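PDB 4IAU: beta-gamma-crystallin from Geodia cydonium, which binds calcium as a member of the beta/gamma-crystallin family, although its biological role is unknown. Local coordinates for residues D100-I108 and W123-Y131. Numbering follows the deposited sequence.
Sequences DLPNSNPRI and WRLYEQYDY
Arg107 swings CG away from its own backbone N (chi1 -172°) and bends at the second torsion, which lays the chain obliquely over one face of Tyr129. Arg107 CD sits over the middle of the ring, 3.9 Å from the centroid of Tyr129, in a CH-pi contact; the guanidinium follows as a cation-pi partner, its plane tilted 23° from the ring. Water 1 joins Arg107 NE to Tyr129 OH, and water 2 joins the same hydroxyl to the carbonyl of Ile108, so two water bridges meet at the phenol oxygen. A leucine in place of Tyr129 would probably leave the guanidinium without its aromatic face and both waters without their shared hydroxyl, freeing the arginine to swing. Close by, Asp130 N donates to Pro106 O (2.8 Å), the one direct hydrogen bond between 100-108 and 123-131. Arg107 N donates to Asn105 OD1 (2.8 Å), an Asx turn that spans Pro106, whose carbonyl accepts from Asp130. Tyr131 lies alongside Pro106, CZ 3.8 Å from the proline CB, and its hydroxyl reaches Ser104 CB at 3.3 Å. Farther along, Trp123 turns its six-membered end to the backbone: Asn103 O meets the ring edge in plane, 3.4 Å from Trp123 CZ3, while Leu101 CB packs on CH2. The indole N-H is held by Gln120 O. In this Greek key domain the contact thus ties the loop leaving edge strand 98-101 of one sheet to central strand 123-126 of the other and the turn beyond it, with strand 158-161 bonded to the loop through Met159 and Arg161.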
loop_
_atom_site.group_PDB
_atom_site.type_symbol
_atom_site.label_atom_id
_atom_site.label_comp_id
_atom_site.label_asym_id
_atom_site.label_seq_id
_atom_site.Cartn_x
_atom_site.Cartn_y
_atom_site.Cartn_z
ATOM N N ASP A 100 -7.425 1.796 5.215
ATOM C CA ASP A 100 -7.968 2.628 4.179
ATOM C C ASP A 100 -8.711 3.838 4.765
ATOM O O ASP A 100 -9.529 3.708 5.688
ATOM C CB ASP A 100 -8.960 1.847 3.327
ATOM C CG ASP A 100 -8.301 0.772 2.448
ATOM O OD1 ASP A 100 -7.133 0.964 2.056
ATOM O OD2 ASP A 100 -8.981 -0.205 2.129
ATOM N N LEU A 101 -8.416 5.016 4.195
ATOM C CA LEU A 101 -9.042 6.280 4.506
ATOM C C LEU A 101 -9.731 6.828 3.280
ATOM O O LEU A 101 -9.152 7.584 2.491
ATOM C CB LEU A 101 -8.064 7.349 5.025
ATOM C CG LEU A 101 -7.724 7.299 6.511
ATOM C CD1 LEU A 101 -7.017 6.029 6.953
ATOM C CD2 LEU A 101 -6.920 8.507 6.910
ATOM N N PRO A 102 -11.032 6.505 3.110
ATOM C CA PRO A 102 -11.816 7.226 2.076
ATOM C C PRO A 102 -12.095 8.675 2.473
ATOM O O PRO A 102 -12.374 9.479 1.601
ATOM C CB PRO A 102 -13.116 6.409 2.045
ATOM C CG PRO A 102 -13.241 5.754 3.365
ATOM C CD PRO A 102 -11.849 5.453 3.750
ATOM N N ASN A 103 -12.055 8.943 3.771
ATOM C CA ASN A 103 -12.415 10.241 4.302
ATOM C C ASN A 103 -11.594 10.446 5.592
ATOM O O ASN A 103 -10.758 9.614 5.963
ATOM C CB ASN A 103 -13.891 10.428 4.518
ATOM C CG ASN A 103 -14.216 11.933 4.255
ATOM O OD1 ASN A 103 -13.737 13.009 4.733
ATOM N ND2 ASN A 103 -15.066 12.047 3.206
ATOM N N SER A 104 -11.846 11.556 6.268
ATOM C CA SER A 104 -11.179 11.839 7.512
ATOM C C SER A 104 -11.250 10.708 8.494
ATOM O O SER A 104 -12.280 10.014 8.548
ATOM C CB SER A 104 -11.839 13.068 8.153
ATOM O OG SER A 104 -11.784 14.169 7.261
ATOM N N ASN A 105 -10.183 10.559 9.292
ATOM C CA ASN A 105 -10.153 9.556 10.359
ATOM C C ASN A 105 -9.596 10.200 11.585
ATOM O O ASN A 105 -8.429 10.632 11.587
ATOM C CB ASN A 105 -9.321 8.335 9.927
ATOM C CG ASN A 105 -9.365 7.225 10.915
ATOM O OD1 ASN A 105 -9.418 7.422 12.127
ATOM N ND2 ASN A 105 -9.340 5.990 10.413
ATOM N N PRO A 106 -10.371 10.329 12.673
ATOM C CA PRO A 106 -9.922 10.999 13.859
ATOM C C PRO A 106 -9.073 10.155 14.802
ATOM O O PRO A 106 -8.607 10.664 15.817
ATOM C CB PRO A 106 -11.263 11.401 14.549
ATOM C CG PRO A 106 -12.158 10.239 14.190
ATOM C CD PRO A 106 -11.781 9.897 12.763
ATOM N N ARG A 107 -8.954 8.864 14.511
ATOM C CA ARG A 107 -8.287 7.999 15.490
ATOM C C ARG A 107 -7.729 6.770 14.758
ATOM O O ARG A 107 -8.409 5.760 14.555
ATOM C CB ARG A 107 -9.211 7.603 16.629
ATOM C CG ARG A 107 -8.435 6.883 17.709
ATOM C CD ARG A 107 -8.986 7.237 19.051
ATOM N NE ARG A 107 -8.472 6.344 20.060
ATOM C CZ ARG A 107 -8.878 6.254 21.296
ATOM N NH1 ARG A 107 -9.776 7.139 21.711
ATOM N NH2 ARG A 107 -8.362 5.351 22.121
ATOM N N ILE A 108 -6.473 6.890 14.375
ATOM C CA ILE A 108 -5.712 5.873 13.659
ATOM C C ILE A 108 -4.938 5.038 14.659
ATOM O O ILE A 108 -4.184 5.586 15.478
ATOM C CB ILE A 108 -4.763 6.543 12.668
ATOM C CG1 ILE A 108 -5.526 7.341 11.635
ATOM C CG2 ILE A 108 -3.803 5.523 12.038
ATOM C CD1 ILE A 108 -4.758 8.392 10.922
ATOM N N TRP A 123 -5.018 16.530 2.490
ATOM C CA TRP A 123 -5.207 16.040 3.854
ATOM C C TRP A 123 -4.310 16.813 4.808
ATOM O O TRP A 123 -3.216 17.240 4.440
ATOM C CB TRP A 123 -4.832 14.554 3.906
ATOM C CG TRP A 123 -5.595 13.657 2.983
ATOM C CD1 TRP A 123 -5.415 13.521 1.621
ATOM C CD2 TRP A 123 -6.669 12.791 3.342
ATOM N NE1 TRP A 123 -6.312 12.620 1.126
ATOM C CE2 TRP A 123 -7.082 12.134 2.162
ATOM C CE3 TRP A 123 -7.298 12.494 4.545
ATOM C CZ2 TRP A 123 -8.099 11.193 2.146
ATOM C CZ3 TRP A 123 -8.301 11.537 4.533
ATOM C CH2 TRP A 123 -8.690 10.888 3.342
ATOM N N ARG A 124 -4.758 16.895 6.047
ATOM C CA ARG A 124 -3.936 17.416 7.141
ATOM C C ARG A 124 -3.668 16.267 8.102
ATOM O O ARG A 124 -4.553 15.525 8.496
ATOM C CB ARG A 124 -4.657 18.557 7.896
ATOM C CG ARG A 124 -4.823 19.785 7.062
ATOM C CD ARG A 124 -5.064 21.013 7.909
ATOM N NE ARG A 124 -3.672 21.411 8.271
ATOM C CZ ARG A 124 -2.815 22.134 7.557
ATOM N NH1 ARG A 124 -3.114 22.651 6.355
ATOM N NH2 ARG A 124 -1.608 22.347 8.080
ATOM N N LEU A 125 -2.388 16.120 8.445
ATOM C CA LEU A 125 -1.874 15.002 9.213
ATOM C C LEU A 125 -1.452 15.499 10.601
ATOM O O LEU A 125 -0.656 16.447 10.699
ATOM C CB LEU A 125 -0.656 14.394 8.527
ATOM C CG LEU A 125 -1.007 13.502 7.308
ATOM C CD1 LEU A 125 -1.613 14.250 6.151
ATOM C CD2 LEU A 125 0.254 12.776 6.878
ATOM N N TYR A 126 -1.910 14.794 11.628
ATOM C CA TYR A 126 -1.748 15.170 13.031
ATOM C C TYR A 126 -1.124 14.061 13.833
ATOM O O TYR A 126 -1.363 12.863 13.591
ATOM C CB TYR A 126 -3.120 15.480 13.643
ATOM C CG TYR A 126 -3.892 16.570 13.019
ATOM C CD1 TYR A 126 -4.671 16.313 11.893
ATOM C CD2 TYR A 126 -3.931 17.869 13.556
ATOM C CE1 TYR A 126 -5.417 17.340 11.317
ATOM C CE2 TYR A 126 -4.672 18.885 12.986
ATOM C CZ TYR A 126 -5.414 18.611 11.856
ATOM O OH TYR A 126 -6.184 19.552 11.242
ATOM N N GLU A 127 -0.335 14.420 14.850
ATOM C CA GLU A 127 0.328 13.498 15.763
ATOM C C GLU A 127 -0.465 13.402 17.094
ATOM O O GLU A 127 0.039 12.886 18.065
ATOM C CB GLU A 127 1.741 13.890 15.985
ATOM C CG GLU A 127 2.613 13.730 14.749
ATOM C CD GLU A 127 4.099 13.948 15.063
ATOM O OE1 GLU A 127 4.483 14.138 16.227
ATOM O OE2 GLU A 127 4.871 13.977 14.099
ATOM N N GLN A 128 -1.698 13.885 17.092
ATOM C CA GLN A 128 -2.662 13.669 18.168
ATOM C C GLN A 128 -3.957 13.214 17.577
ATOM O O GLN A 128 -4.208 13.466 16.383
ATOM C CB GLN A 128 -2.861 14.988 18.946
ATOM C CG GLN A 128 -1.659 15.425 19.712
ATOM C CD GLN A 128 -1.862 16.751 20.393
ATOM O OE1 GLN A 128 -2.791 16.907 21.225
ATOM N NE2 GLN A 128 -0.979 17.669 20.037
ATOM N N TYR A 129 -4.796 12.546 18.352
ATOM C CA TYR A 129 -6.102 12.147 17.875
ATOM C C TYR A 129 -6.973 13.378 17.639
ATOM O O TYR A 129 -6.793 14.477 18.207
ATOM C CB TYR A 129 -6.752 11.214 18.892
ATOM C CG TYR A 129 -6.019 9.936 19.130
ATOM C CD1 TYR A 129 -5.673 9.107 18.059
ATOM C CD2 TYR A 129 -5.692 9.537 20.409
ATOM C CE1 TYR A 129 -4.998 7.915 18.275
ATOM C CE2 TYR A 129 -5.037 8.345 20.613
ATOM C CZ TYR A 129 -4.669 7.549 19.548
ATOM O OH TYR A 129 -4.063 6.314 19.742
ATOM N N ASP A 130 -7.990 13.198 16.797
ATOM C CA ASP A 130 -9.086 14.139 16.655
ATOM C C ASP A 130 -8.635 15.526 16.262
ATOM O O ASP A 130 -9.256 16.535 16.622
ATOM C CB ASP A 130 -9.980 14.166 17.928
ATOM C CG ASP A 130 -11.321 14.751 17.683
ATOM O OD1 ASP A 130 -11.855 14.598 16.566
ATOM O OD2 ASP A 130 -11.891 15.249 18.690
ATOM N N TYR A 131 -7.578 15.583 15.427
ATOM C CA TYR A 131 -7.223 16.808 14.739
ATOM C C TYR A 131 -6.737 17.884 15.700
ATOM O O TYR A 131 -6.813 19.079 15.439
ATOM C CB TYR A 131 -8.328 17.360 13.822
ATOM C CG TYR A 131 -9.104 16.215 13.159
ATOM C CD1 TYR A 131 -8.495 15.236 12.391
ATOM C CD2 TYR A 131 -10.494 16.135 13.328
ATOM C CE1 TYR A 131 -9.227 14.215 11.809
ATOM C CE2 TYR A 131 -11.243 15.077 12.774
ATOM C CZ TYR A 131 -10.569 14.148 12.015
ATOM O OH TYR A 131 -11.257 13.094 11.425
HETATM O O HOH W 1 -6.330 4.433 19.705
HETATM O O HOH W 2 -2.495 5.453 17.509
#